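Side-chain contacts in CBS domain-containing predicted protein TM0935 (Thermotoga maritima, PDB 1O50), which is of unknown function but carries a tandem pair of CBS domains, a module that in many relatives senses adenine nucleotides: residues A[31-34]-A[35-39]; A[64-67]-A[68-71]; A[146-149]-A[150-154]. All coordinates share one frame; numbering follows the deposited sequence.

Interactions 1 and 2 belong to the first CBS domain and touch each other: Ile35 CG2 of interaction 1 packs on Leu68 CD1 of interaction 2 at 3.8 Å, joining the start of helix 35-44 to helix 65-77. Interaction 3, near the end of helix 144-153 in the second CBS domain, lies apart within the chain, its centre about 33 Å from that of interaction 1 and about 26 Å from that of interaction 2. In the dimer, interaction 3 of one subunit meets interactions 1 and 2 of the other. Trp152 of the second subunit packs on Ile35, Leu148 of the second subunit on Leu68, and the amine of Lys153 of the second subunit reaches Glu36, so all three contacts help build the interface between the subunits.

Interaction 1 of 3, residues A[31-34]-A[35-39]; sequences EDTP and IEEIV
The carbonyl of Pro34 opens helix 35-44, its O accepting the N-H of Ile38 at 3.1 Å, with a weak second bond from Glu37 N at 2.9 Å. The methyl of Thr33 is the meeting point of the side chains: Thr33 CG2 lies 3.9 Å from Glu37 CD and equally near Ile38 CG1. It is placed there by a first torsion of -65°, which sets CG2 anti to the backbone N, and the Glu37 chain crosses it at about a right angle. Pro34 occupies the N-cap position in the first CBS domain, on the loop that leads from strand 27-29 into the helix. The Glu37 chain, extended beyond CG, reaches alongside Pro34, with Glu37 OE1 3.6 Å from Pro34 CD. A water donates to Thr33 OG1 at 3.0 Å and, weakly, to Glu37 OE2; the same threonine oxygen also accepts the N-H of Glu30. Ile38 CG1 lies against the Pro34 carbonyl, 3.5 Å from Pro34 O. On the buried flank Ile35 and Ile38 both reach helix 98-101, while the carboxylate of Glu36 forms a salt bridge with Lys153 of the second subunit.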
# COMPACT_ATOMS: atom_id res chain seq x y z
N GLU A 31 0.40 22.81 0.50
CA GLU A 31 -0.40 22.73 1.73
C GLU A 31 -1.90 23.01 1.53
O GLU A 31 -2.76 22.45 2.24
CB GLU A 31 0.18 23.70 2.77
CG GLU A 31 1.47 23.22 3.41
CD GLU A 31 2.05 24.25 4.35
OE1 GLU A 31 1.56 25.39 4.40
OE2 GLU A 31 3.01 23.93 5.05
N ASP A 32 -2.21 23.86 0.55
CA ASP A 32 -3.61 24.23 0.27
C ASP A 32 -4.23 23.41 -0.85
O ASP A 32 -5.29 23.74 -1.34
CB ASP A 32 -3.75 25.72 -0.07
CG ASP A 32 -3.05 26.11 -1.37
OD1 ASP A 32 -2.33 25.30 -1.95
OD2 ASP A 32 -3.15 27.23 -1.89
N THR A 33 -3.54 22.34 -1.26
CA THR A 33 -4.04 21.45 -2.28
C THR A 33 -5.27 20.69 -1.75
O THR A 33 -5.18 20.06 -0.70
CB THR A 33 -2.93 20.47 -2.70
OG1 THR A 33 -1.83 21.18 -3.34
CG2 THR A 33 -3.48 19.54 -3.77
N PRO A 34 -6.41 20.80 -2.43
CA PRO A 34 -7.61 20.10 -2.01
C PRO A 34 -7.47 18.58 -2.04
O PRO A 34 -6.81 18.03 -2.88
CB PRO A 34 -8.67 20.56 -3.02
CG PRO A 34 -8.15 21.86 -3.51
CD PRO A 34 -6.67 21.65 -3.61
N ILE A 35 -8.14 17.90 -1.12
CA ILE A 35 -7.99 16.47 -0.98
C ILE A 35 -8.47 15.81 -2.24
O ILE A 35 -7.85 14.84 -2.70
CB ILE A 35 -8.74 15.99 0.25
CG1 ILE A 35 -7.99 16.49 1.49
CG2 ILE A 35 -8.87 14.47 0.26
CD1 ILE A 35 -8.70 16.22 2.84
N GLU A 36 -9.53 16.34 -2.84
CA GLU A 36 -9.98 15.78 -4.12
C GLU A 36 -8.83 15.82 -5.19
O GLU A 36 -8.65 14.87 -5.95
CB GLU A 36 -11.23 16.48 -4.61
CG GLU A 36 -11.78 15.80 -5.86
CD GLU A 36 -13.05 16.38 -6.48
OE1 GLU A 36 -13.75 17.16 -5.85
OE2 GLU A 36 -13.38 16.01 -7.65
N GLU A 37 -8.03 16.88 -5.21
CA GLU A 37 -6.92 16.94 -6.19
C GLU A 37 -5.82 15.93 -5.81
O GLU A 37 -5.13 15.39 -6.63
CB GLU A 37 -6.37 18.33 -6.27
CG GLU A 37 -5.30 18.52 -7.34
CD GLU A 37 -4.76 19.95 -7.38
OE1 GLU A 37 -5.47 20.87 -6.90
OE2 GLU A 37 -3.62 20.15 -7.90
N ILE A 38 -5.66 15.66 -4.53
CA ILE A 38 -4.69 14.66 -4.08
C ILE A 38 -5.08 13.31 -4.58
O ILE A 38 -4.26 12.58 -5.13
CB ILE A 38 -4.58 14.65 -2.55
CG1 ILE A 38 -4.03 15.99 -2.13
CG2 ILE A 38 -3.68 13.50 -2.11
CD1 ILE A 38 -3.88 16.26 -0.62
N VAL A 39 -6.38 13.00 -4.46
CA VAL A 39 -6.94 11.79 -5.04
C VAL A 39 -6.74 11.74 -6.57
O VAL A 39 -6.35 10.71 -7.12
CB VAL A 39 -8.43 11.65 -4.60
CG1 VAL A 39 -9.08 10.55 -5.29
CG2 VAL A 39 -8.52 11.43 -3.10
O HOH W 1 -2.32 22.60 -5.98

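Interaction 2 of 3, residues A[64-67]-A[68-71]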
# COMPACT_ATOMS: atom_id res chain seq x y z
N PRO A 64 0.40 9.22 3.63
CA PRO A 64 0.23 7.82 3.20
C PRO A 64 -1.21 7.53 2.76
O PRO A 64 -2.20 8.01 3.34
CB PRO A 64 0.56 7.04 4.48
CG PRO A 64 1.44 7.89 5.17
CD PRO A 64 0.88 9.29 5.03
N VAL A 65 -1.35 6.73 1.71
CA VAL A 65 -2.67 6.45 1.22
C VAL A 65 -3.55 5.82 2.30
O VAL A 65 -4.76 6.06 2.33
CB VAL A 65 -2.60 5.55 0.01
CG1 VAL A 65 -4.01 4.99 -0.33
CG2 VAL A 65 -2.03 6.34 -1.14
N MET A 66 -2.95 5.05 3.22
CA MET A 66 -3.78 4.42 4.26
C MET A 66 -4.23 5.48 5.26
O MET A 66 -5.31 5.35 5.92
CB MET A 66 -3.04 3.27 4.96
CG MET A 66 -3.74 2.72 6.23
SD MET A 66 -5.41 1.88 5.89
CE MET A 66 -4.86 0.34 5.33
N HIS A 67 -3.41 6.51 5.46
CA HIS A 67 -3.84 7.63 6.31
C HIS A 67 -5.06 8.36 5.66
O HIS A 67 -6.02 8.64 6.33
CB HIS A 67 -2.71 8.61 6.58
CG HIS A 67 -3.11 9.77 7.45
ND1 HIS A 67 -3.60 9.62 8.73
CD2 HIS A 67 -3.01 11.10 7.23
CE1 HIS A 67 -3.81 10.82 9.26
NE2 HIS A 67 -3.48 11.74 8.35
N LEU A 68 -5.01 8.58 4.34
CA LEU A 68 -6.10 9.21 3.59
C LEU A 68 -7.38 8.36 3.63
O LEU A 68 -8.50 8.88 3.74
CB LEU A 68 -5.66 9.43 2.13
CG LEU A 68 -6.59 10.20 1.20
CD1 LEU A 68 -7.12 11.50 1.84
CD2 LEU A 68 -5.88 10.51 -0.15
N LEU A 69 -7.20 7.04 3.59
CA LEU A 69 -8.31 6.10 3.68
C LEU A 69 -8.95 6.23 5.07
O LEU A 69 -10.17 6.28 5.19
CB LEU A 69 -7.80 4.68 3.43
CG LEU A 69 -8.84 3.59 3.24
CD1 LEU A 69 -9.60 3.84 1.92
CD2 LEU A 69 -8.24 2.17 3.28
N LYS A 70 -8.14 6.34 6.11
CA LYS A 70 -8.62 6.44 7.47
C LYS A 70 -9.37 7.78 7.69
O LYS A 70 -10.45 7.82 8.26
CB LYS A 70 -7.47 6.26 8.49
CG LYS A 70 -7.01 4.82 8.64
CD LYS A 70 -5.79 4.73 9.53
CE LYS A 70 -5.23 3.30 9.60
NZ LYS A 70 -3.94 3.23 10.43
N VAL A 71 -8.75 8.86 7.23
CA VAL A 71 -9.33 10.20 7.27
C VAL A 71 -10.71 10.16 6.56
O VAL A 71 -11.67 10.78 7.02
CB VAL A 71 -8.35 11.20 6.58
CG1 VAL A 71 -9.06 12.44 6.12
CG2 VAL A 71 -7.20 11.53 7.51
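Pro64, the N-cap residue of helix 65-77, accepts the N-H of Leu68 at its carbonyl O over 3.0 Å. Val65 follows with a bond from Leu69 N to its O, and its side chain packs on Ile42 of helix 35-44. Met66 carries the first side-chain contact. A first torsion of 169° sets its CG anti to the backbone N and 3.7 Å from Lys70 CE, and the bend at chi2 (66°) then rests Met66 SD 3.9 Å from Leu69 CD2. The extended Lys70 chain runs close by the Met66 carbonyl, Lys70 CG 3.3 Å from Met66 O. This helix directly follows strand 58-64 in the first CBS domain, and packs on helix 35-44 through Leu68 and on the second subunit, where Leu69 meets Ser144 of that chain. His67 ends the segment. With CG anti to the backbone N (chi1 -180°), its imidazole lies by Val71, whose CG2 sits over one ring face in a CH-pi contact, 4.0 Å from the centroid of the His67 ring and shifted toward the rim. His67 NE2 also makes a weak hydrogen bond to Ile101 O.

Interaction 3 of 3, residues A[146-149]-A[150-154]; sequences EILL and ALWKG
Lys153 N donates to Leu149 O over 2.9 Å, and Trp152 N to Leu148 O over 3.0 Å, the i to i+4 bonding of an alpha-helix in the final turns of helix 144-153 of the second CBS domain. The polar ends of Lys153 and Trp152 serve the dimer: Lys153 NZ forms a salt bridge with Asp40 of the second subunit, and Trp152 NE1 bonds to Ser72 OG of the same subunit. The Glu146 carboxylate instead stays within its own chain, OE2 accepting the N-H of Ile22. A first torsion of -59° puts Lys153 CG beside its backbone N and 3.7 Å from Leu149 CD2, where the two side chains cross obliquely; bends further out lead the amine away from Leu149. With an alanine here instead of Leu149, the aliphatic base of Lys153 would probably lose its apolar neighbour, and a gap would open against Leu43 of the second subunit. Leu148 and Trp152 run side by side in the same direction, and Leu148 CD2 lies 4.2 Å from Trp152 CD1. Trp152 also meets Phe76 of the second subunit edge-to-face. One residue earlier in each turn, Ile147 packs against Met121 of helix 114-124 and lines up alongside Leu151, with Ile147 CG2 at 3.9 Å from Leu151 CD1.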
# COMPACT_ATOMS: atom_id res chain seq x y z
N GLU A 146 10.76 -1.77 -4.42
CA GLU A 146 12.20 -1.71 -4.66
C GLU A 146 13.00 -2.53 -3.65
O GLU A 146 13.97 -3.18 -4.02
CB GLU A 146 12.65 -0.27 -4.67
CG GLU A 146 12.13 0.43 -5.91
CD GLU A 146 12.47 1.90 -5.92
OE1 GLU A 146 12.45 2.53 -4.86
OE2 GLU A 146 12.76 2.41 -7.01
N ILE A 147 12.60 -2.47 -2.39
CA ILE A 147 13.23 -3.25 -1.33
C ILE A 147 13.02 -4.72 -1.59
O ILE A 147 13.96 -5.50 -1.48
CB ILE A 147 12.73 -2.82 0.06
CG1 ILE A 147 13.14 -1.38 0.35
CG2 ILE A 147 13.33 -3.69 1.18
CD1 ILE A 147 12.76 -0.89 1.70
N LEU A 148 11.80 -5.10 -1.96
CA LEU A 148 11.51 -6.49 -2.27
C LEU A 148 12.31 -7.01 -3.45
O LEU A 148 12.81 -8.13 -3.40
CB LEU A 148 10.02 -6.72 -2.52
CG LEU A 148 9.18 -6.57 -1.25
CD1 LEU A 148 7.66 -6.59 -1.57
CD2 LEU A 148 9.50 -7.63 -0.16
N LEU A 149 12.41 -6.20 -4.49
CA LEU A 149 13.17 -6.52 -5.67
C LEU A 149 14.62 -6.84 -5.27
O LEU A 149 15.15 -7.89 -5.61
CB LEU A 149 13.11 -5.34 -6.62
CG LEU A 149 13.58 -5.56 -8.08
CD1 LEU A 149 13.23 -4.38 -8.88
CD2 LEU A 149 15.14 -5.88 -8.21
N ALA A 150 15.25 -5.89 -4.59
CA ALA A 150 16.62 -6.02 -4.10
C ALA A 150 16.85 -7.31 -3.35
O ALA A 150 17.82 -8.00 -3.57
CB ALA A 150 16.91 -4.88 -3.16
N LEU A 151 15.96 -7.59 -2.41
CA LEU A 151 16.15 -8.72 -1.51
C LEU A 151 15.95 -10.06 -2.16
O LEU A 151 16.73 -10.98 -1.90
CB LEU A 151 15.26 -8.58 -0.30
CG LEU A 151 15.64 -7.43 0.64
CD1 LEU A 151 14.54 -7.38 1.70
CD2 LEU A 151 17.02 -7.58 1.24
N TRP A 152 14.93 -10.19 -3.01
CA TRP A 152 14.58 -11.47 -3.60
C TRP A 152 15.14 -11.75 -4.98
O TRP A 152 15.19 -12.92 -5.38
CB TRP A 152 13.08 -11.59 -3.67
CG TRP A 152 12.46 -11.78 -2.31
CD1 TRP A 152 11.80 -10.84 -1.60
CD2 TRP A 152 12.47 -12.97 -1.49
NE1 TRP A 152 11.43 -11.35 -0.38
CE2 TRP A 152 11.82 -12.66 -0.30
CE3 TRP A 152 12.96 -14.27 -1.66
CZ2 TRP A 152 11.62 -13.60 0.73
CZ3 TRP A 152 12.76 -15.21 -0.66
CH2 TRP A 152 12.11 -14.86 0.53
N LYS A 153 15.56 -10.71 -5.69
CA LYS A 153 16.22 -10.87 -6.99
C LYS A 153 17.74 -10.97 -6.85
O LYS A 153 18.42 -11.37 -7.79
CB LYS A 153 15.89 -9.72 -7.90
CG LYS A 153 14.42 -9.51 -8.21
CD LYS A 153 13.71 -10.79 -8.73
CE LYS A 153 14.17 -11.19 -10.12
NZ LYS A 153 13.52 -12.45 -10.55
N GLY A 154 18.28 -10.54 -5.70
CA GLY A 154 19.71 -10.61 -5.45
C GLY A 154 20.03 -11.93 -4.79
O GLY A 154 19.13 -12.74 -4.54